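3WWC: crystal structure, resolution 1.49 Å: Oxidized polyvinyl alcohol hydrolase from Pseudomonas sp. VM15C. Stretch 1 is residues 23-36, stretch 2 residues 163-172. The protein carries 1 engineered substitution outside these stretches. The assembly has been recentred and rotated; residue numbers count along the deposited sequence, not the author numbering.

Stretch 1, residues 23-36: VKWECPAGYEVKEG
Stretch 2, residues 163-172: KYKLDARRLF

Residues 23-36 and 163-172 belong to one chain but lie far apart in sequence, and they bury 395 Å² between them without a single direct hydrogen bond. Stretch 1 has no regular helix or strand; its backbone is mostly extended, broken by a type II turn from Pro28 to Tyr31 (Tyr31 N to Pro28 O, 3.0 Å) in which Gly30 adopts phi/psi 83/-1°. Stretch 2 passes through short strands around 166-167 and 170-172, with a corner at Ala168 and Arg169. The two run antiparallel in register: the CA atoms of Val23 and Ala168 lie 6.3 Å apart, and those of Val33 and Lys163 6.8 Å. The intervening turn of stretch 1 stays clear of stretch 2, so contact is confined to two patches.

Trp25 covers the most surface and dominates the first patch. With phi/psi -87/121°, chi1 -50° (m) and chi2 116°, its CA-CB bond points toward stretch 2 and the six-membered ring packs obliquely against Leu166 O and Ala168 CB. Trp25 CH2 lies 3.7 Å from Leu166 CB, and Trp25 CZ2 is 3.6 Å from Leu166 O and 4.0 Å from Ala168 CB. These are van der Waals contacts. Val23 (chi1 t) extends this apolar surface, Val23 CG2 lying 3.8 Å from Ala168 CB and 4.3 Å from Leu171 CD1; Leu166 and Leu171, both with chi1 m and chi2 t, are buried.

The corner that presents Ala168 is a type I turn from Asp167 to Arg170, closed by Arg170 N to Asp167 O (2.9 Å). The CA-CB bond of Asp167 (chi1 t) points away from stretch 1, and its carboxylate braces the turn: Asp167 OD1 accepts from Arg169 N at 2.9 Å, and Asp167 OD2 forms a salt bridge with Arg170 NH1 at 2.8 Å.

Lys163 and Tyr164 make the second patch. Lys163 (phi/psi -110/-31°; chi1 and chi2 t, chi3 147°, chi4 p) and Val33 (phi/psi -69/144°, chi1 t) direct their CA-CB bonds toward each other's stretch. The lysine methylenes make the contact: Lys163 CD is 4.2 Å from Val33 CB and 3.1 Å from Val33 O, a close carbon-oxygen approach, while Lys163 CE reaches within 4.2 Å of Lys34 CA. The CA-CB bond of Tyr164 (chi1 -65°, m; chi2 101°) points sideways, but the end of the side chain comes nearer, bringing Tyr164 OH to 3.3 Å from Glu35 CB. Glu35 is extended (chi1 and chi2 t), and a water bridges the pair, 2.7 Å from Tyr164 OH and donating to Glu35 OE1 at 3.3 Å. This water supplies the polar link that direct contacts lack.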

ATOM      1  N   VAL A  23       0.626   2.544 -20.782  1.00 43.50           N
ATOM      2  CA  VAL A  23      -0.462   1.596 -20.366  1.00 42.21           C
ATOM      3  C   VAL A  23      -1.331   1.069 -21.516  1.00 41.50           C
ATOM      4  O   VAL A  23      -1.835   1.844 -22.335  1.00 42.88           O
ATOM      5  CB  VAL A  23      -1.390   2.268 -19.325  1.00 41.52           C
ATOM      6  CG1 VAL A  23      -2.557   1.344 -18.983  1.00 40.31           C
ATOM      7  CG2 VAL A  23      -0.582   2.611 -18.094  1.00 40.23           C
ATOM      8  N   LYS A  24      -1.525  -0.249 -21.547  1.00 39.85           N
ATOM      9  CA  LYS A  24      -2.344  -0.895 -22.570  1.00 37.02           C
ATOM     10  C   LYS A  24      -3.572  -1.537 -21.913  1.00 34.03           C
ATOM     11  O   LYS A  24      -3.450  -2.318 -20.981  1.00 34.33           O
ATOM     12  CB  LYS A  24      -1.543  -1.973 -23.297  1.00 39.90           C
ATOM     13  CG  LYS A  24      -2.309  -2.556 -24.476  1.00 43.02           C
ATOM     14  CD  LYS A  24      -1.379  -3.221 -25.485  1.00 45.06           C
ATOM     15  CE  LYS A  24      -1.578  -4.738 -25.491  1.00 47.00           C
ATOM     16  NZ  LYS A  24      -0.990  -5.345 -26.730  1.00 47.95           N
ATOM     17  N   TRP A  25      -4.746  -1.204 -22.402  1.00 29.04           N
ATOM     18  CA  TRP A  25      -5.957  -1.733 -21.819  1.00 25.52           C
ATOM     19  C   TRP A  25      -6.290  -3.072 -22.452  1.00 25.08           C
ATOM     20  O   TRP A  25      -6.482  -3.170 -23.661  1.00 23.73           O
ATOM     21  CB  TRP A  25      -7.094  -0.723 -22.014  1.00 23.70           C
ATOM     22  CG  TRP A  25      -6.732   0.707 -21.589  1.00 21.19           C
ATOM     23  CD1 TRP A  25      -6.654   1.839 -22.400  1.00 21.66           C
ATOM     24  CD2 TRP A  25      -6.372   1.147 -20.273  1.00 18.26           C
ATOM     25  NE1 TRP A  25      -6.263   2.925 -21.648  1.00 19.58           N
ATOM     26  CE2 TRP A  25      -6.086   2.533 -20.346  1.00 19.98           C
ATOM     27  CE3 TRP A  25      -6.264   0.503 -19.033  1.00 16.94           C
ATOM     28  CZ2 TRP A  25      -5.687   3.289 -19.216  1.00 17.51           C
ATOM     29  CZ3 TRP A  25      -5.873   1.260 -17.920  1.00 16.22           C
ATOM     30  CH2 TRP A  25      -5.590   2.619 -18.021  1.00 16.08           C
ATOM     31  N   GLU A  26      -6.362  -4.122 -21.638  1.00 23.94           N
ATOM     32  CA  GLU A  26      -6.656  -5.443 -22.191  1.00 23.38           C
ATOM     33  C   GLU A  26      -7.156  -6.362 -21.088  1.00 21.18           C
ATOM     34  O   GLU A  26      -6.797  -6.184 -19.922  1.00 19.39           O
ATOM     35  CB  GLU A  26      -5.392  -6.024 -22.794  1.00 26.86           C
ATOM     36  CG  GLU A  26      -4.295  -6.331 -21.796  1.00 33.20           C
ATOM     37  CD  GLU A  26      -2.975  -6.535 -22.508  1.00 37.47           C
ATOM     38  OE1 GLU A  26      -2.987  -7.237 -23.563  1.00 40.70           O
ATOM     39  OE2 GLU A  26      -1.943  -5.994 -22.034  1.00 39.77           O
ATOM     40  N   CYS A  27      -8.000  -7.322 -21.445  1.00 19.48           N
ATOM     41  CA  CYS A  27      -8.496  -8.288 -20.460  1.00 19.43           C
ATOM     42  C   CYS A  27      -8.179  -9.690 -20.904  1.00 19.48           C
ATOM     43  O   CYS A  27      -7.898  -9.917 -22.084  1.00 20.18           O
ATOM     44  CB  CYS A  27     -10.005  -8.263 -20.322  1.00 19.75           C
ATOM     45  SG  CYS A  27     -10.753  -6.831 -19.485  1.00 23.52           S
ATOM     46  N   PRO A  28      -8.126 -10.640 -19.953  1.00 18.76           N
ATOM     47  CA  PRO A  28      -7.873 -12.030 -20.350  1.00 17.91           C
ATOM     48  C   PRO A  28      -9.041 -12.313 -21.281  1.00 18.47           C
ATOM     49  O   PRO A  28     -10.164 -11.843 -21.071  1.00 16.72           O
ATOM     50  CB  PRO A  28      -8.034 -12.791 -19.043  1.00 19.37           C
ATOM     51  CG  PRO A  28      -7.566 -11.781 -18.016  1.00 18.87           C
ATOM     52  CD  PRO A  28      -8.131 -10.493 -18.475  1.00 18.10           C
ATOM     53  N   ALA A  29      -8.800 -13.105 -22.311  1.00 18.43           N
ATOM     54  CA  ALA A  29      -9.847 -13.366 -23.294  1.00 20.00           C
ATOM     55  C   ALA A  29     -11.171 -13.792 -22.761  1.00 20.69           C
ATOM     56  O   ALA A  29     -11.273 -14.781 -21.995  1.00 22.31           O
ATOM     57  CB  ALA A  29      -9.372 -14.401 -24.296  1.00 19.88           C
ATOM     58  N   GLY A  30     -12.185 -13.058 -23.181  1.00 21.30           N
ATOM     59  CA  GLY A  30     -13.536 -13.381 -22.803  1.00 23.16           C
ATOM     60  C   GLY A  30     -13.969 -12.867 -21.448  1.00 23.09           C
ATOM     61  O   GLY A  30     -15.130 -13.085 -21.066  1.00 23.55           O
ATOM     62  N   TYR A  31     -13.076 -12.195 -20.717  1.00 21.45           N
ATOM     63  CA  TYR A  31     -13.483 -11.700 -19.405  1.00 20.61           C
ATOM     64  C   TYR A  31     -14.385 -10.493 -19.543  1.00 20.88           C
ATOM     65  O   TYR A  31     -14.055  -9.536 -20.229  1.00 24.65           O
ATOM     66  CB  TYR A  31     -12.242 -11.370 -18.525  1.00 17.44           C
ATOM     67  CG  TYR A  31     -12.610 -11.265 -17.036  1.00 15.41           C
ATOM     68  CD1 TYR A  31     -12.937 -10.018 -16.469  1.00 13.35           C
ATOM     69  CD2 TYR A  31     -12.733 -12.406 -16.260  1.00 14.08           C
ATOM     70  CE1 TYR A  31     -13.381  -9.905 -15.153  1.00 13.17           C
ATOM     71  CE2 TYR A  31     -13.195 -12.313 -14.939  1.00 13.99           C
ATOM     72  CZ  TYR A  31     -13.509 -11.071 -14.413  1.00 13.47           C
ATOM     73  OH  TYR A  31     -14.019 -11.014 -13.132  1.00 14.08           O
ATOM     74  N   GLU A  32     -15.522 -10.505 -18.876  1.00 21.50           N
ATOM     75  CA  GLU A  32     -16.448  -9.395 -19.008  1.00 22.41           C
ATOM     76  C   GLU A  32     -16.449  -8.599 -17.713  1.00 21.53           C
ATOM     77  O   GLU A  32     -17.040  -9.031 -16.747  1.00 21.30           O
ATOM     78  CB  GLU A  32     -17.856  -9.927 -19.261  1.00 25.17           C
ATOM     79  CG  GLU A  32     -17.889 -11.070 -20.262  1.00 30.78           C
ATOM     80  CD  GLU A  32     -19.297 -11.579 -20.526  1.00 34.02           C
ATOM     81  OE1 GLU A  32     -19.922 -11.097 -21.495  1.00 36.50           O
ATOM     82  OE2 GLU A  32     -19.774 -12.454 -19.762  1.00 35.74           O
ATOM     83  N   VAL A  33     -15.776  -7.457 -17.695  1.00 20.83           N
ATOM     84  CA  VAL A  33     -15.731  -6.604 -16.514  1.00 20.63           C
ATOM     85  C   VAL A  33     -17.063  -5.971 -16.225  1.00 20.42           C
ATOM     86  O   VAL A  33     -17.824  -5.637 -17.144  1.00 20.16           O
ATOM     87  CB  VAL A  33     -14.724  -5.484 -16.686  1.00 22.65           C
ATOM     88  CG1 VAL A  33     -14.687  -4.608 -15.412  1.00 25.78           C
ATOM     89  CG2 VAL A  33     -13.419  -6.057 -16.957  1.00 24.86           C
ATOM     90  N   LYS A  34     -17.373  -5.819 -14.949  1.00 17.78           N
ATOM     91  CA  LYS A  34     -18.630  -5.226 -14.576  1.00 19.30           C
ATOM     92  C   LYS A  34     -18.503  -4.288 -13.402  1.00 18.76           C
ATOM     93  O   LYS A  34     -17.488  -4.295 -12.696  1.00 17.13           O
ATOM     94  CB  LYS A  34     -19.643  -6.337 -14.231  1.00 21.81           C
ATOM     95  CG  LYS A  34     -19.169  -7.273 -13.146  1.00 24.95           C
ATOM     96  CD  LYS A  34     -20.226  -8.348 -12.722  1.00 27.10           C
ATOM     97  CE  LYS A  34     -21.383  -7.761 -11.863  1.00 28.52           C
ATOM     98  NZ  LYS A  34     -20.981  -7.278 -10.509  1.00 25.45           N
ATOM     99  N   GLU A  35     -19.536  -3.471 -13.200  1.00 18.37           N
ATOM    100  CA  GLU A  35     -19.567  -2.603 -12.048  1.00 17.20           C
ATOM    101  C   GLU A  35     -19.838  -3.561 -10.914  1.00 16.88           C
ATOM    102  O   GLU A  35     -20.549  -4.560 -11.076  1.00 19.32           O
ATOM    103  CB  GLU A  35     -20.718  -1.608 -12.156  1.00 20.08           C
ATOM    104  CG  GLU A  35     -20.976  -0.855 -10.890  1.00 22.18           C
ATOM    105  CD  GLU A  35     -22.006   0.265 -11.065  1.00 26.62           C
ATOM    106  OE1 GLU A  35     -22.593   0.382 -12.156  1.00 29.80           O
ATOM    107  OE2 GLU A  35     -22.226   1.021 -10.095  1.00 29.10           O
ATOM    108  N   GLY A  36     -19.278  -3.281  -9.751  1.00 14.18           N
ATOM    109  CA  GLY A  36     -19.492  -4.131  -8.604  1.00 12.73           C
ATOM    110  C   GLY A  36     -18.496  -5.276  -8.500  1.00 11.74           C
ATOM    111  O   GLY A  36     -17.345  -5.138  -8.918  1.00 11.02           O
ATOM    112  N   LYS A 163     -13.309  -1.078 -19.980  1.00 16.50           N
ATOM    113  CA  LYS A 163     -14.731  -0.784 -19.824  1.00 17.47           C
ATOM    114  C   LYS A 163     -15.042   0.618 -19.315  1.00 17.36           C
ATOM    115  O   LYS A 163     -16.114   1.219 -19.615  1.00 18.92           O
ATOM    116  CB  LYS A 163     -15.395  -1.803 -18.868  1.00 21.22           C
ATOM    117  CG  LYS A 163     -16.924  -1.655 -18.834  1.00 25.64           C
ATOM    118  CD  LYS A 163     -17.575  -2.589 -17.835  1.00 31.21           C
ATOM    119  CE  LYS A 163     -18.843  -1.977 -17.205  1.00 31.74           C
ATOM    120  NZ  LYS A 163     -19.896  -1.659 -18.206  1.00 35.10           N
ATOM    121  N   TYR A 164     -14.138   1.147 -18.502  1.00 15.55           N
ATOM    122  CA  TYR A 164     -14.292   2.488 -17.964  1.00 14.46           C
ATOM    123  C   TYR A 164     -13.053   3.279 -18.379  1.00 14.16           C
ATOM    124  O   TYR A 164     -11.976   2.708 -18.513  1.00 16.44           O
ATOM    125  CB  TYR A 164     -14.406   2.413 -16.440  1.00 15.06           C
ATOM    126  CG  TYR A 164     -15.645   1.702 -15.968  1.00 17.67           C
ATOM    127  CD1 TYR A 164     -15.580   0.377 -15.526  1.00 20.71           C
ATOM    128  CD2 TYR A 164     -16.907   2.327 -16.021  1.00 19.75           C
ATOM    129  CE1 TYR A 164     -16.722  -0.313 -15.154  1.00 22.08           C
ATOM    130  CE2 TYR A 164     -18.067   1.635 -15.646  1.00 20.73           C
ATOM    131  CZ  TYR A 164     -17.948   0.320 -15.216  1.00 23.09           C
ATOM    132  OH  TYR A 164     -19.049  -0.403 -14.794  1.00 25.08           O
ATOM    133  N   LYS A 165     -13.204   4.582 -18.614  1.00 13.42           N
ATOM    134  CA  LYS A 165     -12.094   5.450 -19.043  1.00 13.89           C
ATOM    135  C   LYS A 165     -11.243   5.789 -17.839  1.00 12.66           C
ATOM    136  O   LYS A 165     -11.701   6.432 -16.903  1.00 14.05           O
ATOM    137  CB  LYS A 165     -12.628   6.743 -19.640  1.00 15.58           C
ATOM    138  CG  LYS A 165     -13.424   6.492 -20.901  1.00 20.59           C
ATOM    139  CD  LYS A 165     -13.822   7.835 -21.517  1.00 22.99           C
ATOM    140  CE  LYS A 165     -14.696   7.596 -22.751  1.00 26.26           C
ATOM    141  NZ  LYS A 165     -15.344   8.869 -23.193  1.00 30.23           N
ATOM    142  N   LEU A 166     -10.015   5.308 -17.873  1.00 12.26           N
ATOM    143  CA  LEU A 166      -9.084   5.515 -16.769  1.00 10.53           C
ATOM    144  C   LEU A 166      -7.913   6.382 -17.220  1.00 11.36           C
ATOM    145  O   LEU A 166      -7.419   6.267 -18.354  1.00 12.67           O
ATOM    146  CB  LEU A 166      -8.517   4.174 -16.287  1.00 10.62           C
ATOM    147  CG  LEU A 166      -9.576   3.111 -15.943  1.00 10.91           C
ATOM    148  CD1 LEU A 166      -8.883   1.874 -15.357  1.00 10.59           C
ATOM    149  CD2 LEU A 166     -10.599   3.663 -14.935  1.00 11.40           C
ATOM    150  N   ASP A 167      -7.497   7.273 -16.327  1.00 11.67           N
ATOM    151  CA  ASP A 167      -6.366   8.174 -16.565  1.00 11.56           C
ATOM    152  C   ASP A 167      -5.074   7.431 -16.253  1.00 11.54           C
ATOM    153  O   ASP A 167      -4.744   7.191 -15.072  1.00 12.64           O
ATOM    154  CB  ASP A 167      -6.558   9.401 -15.691  1.00 12.54           C
ATOM    155  CG  ASP A 167      -5.430  10.422 -15.833  1.00 12.51           C
ATOM    156  OD1 ASP A 167      -4.373  10.095 -16.396  1.00 14.34           O
ATOM    157  OD2 ASP A 167      -5.653  11.556 -15.337  1.00 15.30           O
ATOM    158  N   ALA A 168      -4.324   7.067 -17.292  1.00 10.97           N
ATOM    159  CA  ALA A 168      -3.099   6.289 -17.145  1.00 12.00           C
ATOM    160  C   ALA A 168      -1.971   7.006 -16.412  1.00 11.15           C
ATOM    161  O   ALA A 168      -0.975   6.363 -16.056  1.00 12.33           O
ATOM    162  CB  ALA A 168      -2.611   5.795 -18.549  1.00 14.62           C
ATOM    163  N   ARG A 169      -2.144   8.310 -16.185  1.00 11.29           N
ATOM    164  CA  ARG A 169      -1.162   9.094 -15.426  1.00 11.25           C
ATOM    165  C   ARG A 169      -1.610   9.265 -13.970  1.00 10.47           C
ATOM    166  O   ARG A 169      -0.911   9.929 -13.185  1.00  9.91           O
ATOM    167  CB  ARG A 169      -0.978  10.510 -15.997  1.00 13.31           C
ATOM    168  CG  ARG A 169      -0.390  10.486 -17.431  1.00 16.36           C
ATOM    169  CD  ARG A 169      -0.106  11.949 -17.877  1.00 17.01           C
ATOM    170  NE  ARG A 169       0.981  12.538 -17.089  1.00 19.33           N
ATOM    171  CZ  ARG A 169       1.172  13.853 -16.876  1.00 19.62           C
ATOM    172  NH1 ARG A 169       0.339  14.766 -17.383  1.00 20.14           N
ATOM    173  NH2 ARG A 169       2.233  14.267 -16.180  1.00 18.44           N
ATOM    174  N   ARG A 170      -2.748   8.665 -13.593  1.00 10.62           N
ATOM    175  CA  ARG A 170      -3.253   8.866 -12.230  1.00  8.83           C
ATOM    176  C   ARG A 170      -3.781   7.546 -11.702  1.00  8.07           C
ATOM    177  O   ARG A 170      -4.920   7.454 -11.228  1.00  8.62           O
ATOM    178  CB  ARG A 170      -4.335   9.947 -12.215  1.00  9.36           C
ATOM    179  CG  ARG A 170      -3.739  11.359 -12.428  1.00 10.09           C
ATOM    180  CD  ARG A 170      -4.801  12.414 -12.194  1.00 11.38           C
ATOM    181  NE  ARG A 170      -4.287  13.777 -12.285  1.00 12.99           N
ATOM    182  CZ  ARG A 170      -4.097  14.435 -13.413  1.00 14.38           C
ATOM    183  NH1 ARG A 170      -4.354  13.871 -14.606  1.00 14.91           N
ATOM    184  NH2 ARG A 170      -3.684  15.720 -13.346  1.00 14.10           N
ATOM    185  N   LEU A 171      -2.944   6.527 -11.769  1.00  7.74           N
ATOM    186  CA  LEU A 171      -3.306   5.207 -11.220  1.00  7.76           C
ATOM    187  C   LEU A 171      -2.635   5.113  -9.835  1.00  8.03           C
ATOM    188  O   LEU A 171      -1.400   5.013  -9.748  1.00  9.20           O
ATOM    189  CB  LEU A 171      -2.793   4.061 -12.111  1.00 10.34           C
ATOM    190  CG  LEU A 171      -3.272   4.184 -13.581  1.00  8.95           C
ATOM    191  CD1 LEU A 171      -2.624   3.052 -14.366  1.00 11.30           C
ATOM    192  CD2 LEU A 171      -4.799   4.167 -13.704  1.00  9.61           C
ATOM    193  N   PHE A 172      -3.455   5.113  -8.770  1.00  7.53           N
ATOM    194  CA  PHE A 172      -2.938   5.113  -7.394  1.00  7.26           C
ATOM    195  C   PHE A 172      -3.417   3.931  -6.585  1.00  7.84           C
ATOM    196  O   PHE A 172      -4.577   3.526  -6.720  1.00  8.17           O
ATOM    197  CB  PHE A 172      -3.445   6.374  -6.681  1.00  7.83           C
ATOM    198  CG  PHE A 172      -2.976   7.666  -7.352  1.00  6.95           C
ATOM    199  CD1 PHE A 172      -1.642   7.991  -7.354  1.00  7.56           C
ATOM    200  CD2 PHE A 172      -3.868   8.493  -7.978  1.00  8.74           C
ATOM    201  CE1 PHE A 172      -1.200   9.166  -7.993  1.00  7.23           C
ATOM    202  CE2 PHE A 172      -3.445   9.684  -8.635  1.00  8.40           C
ATOM    203  CZ  PHE A 172      -2.123  10.011  -8.635  1.00  8.14           C
TER
HETATM  204  O   HOH W   1     -21.410   0.888 -15.155  1.00 32.36           O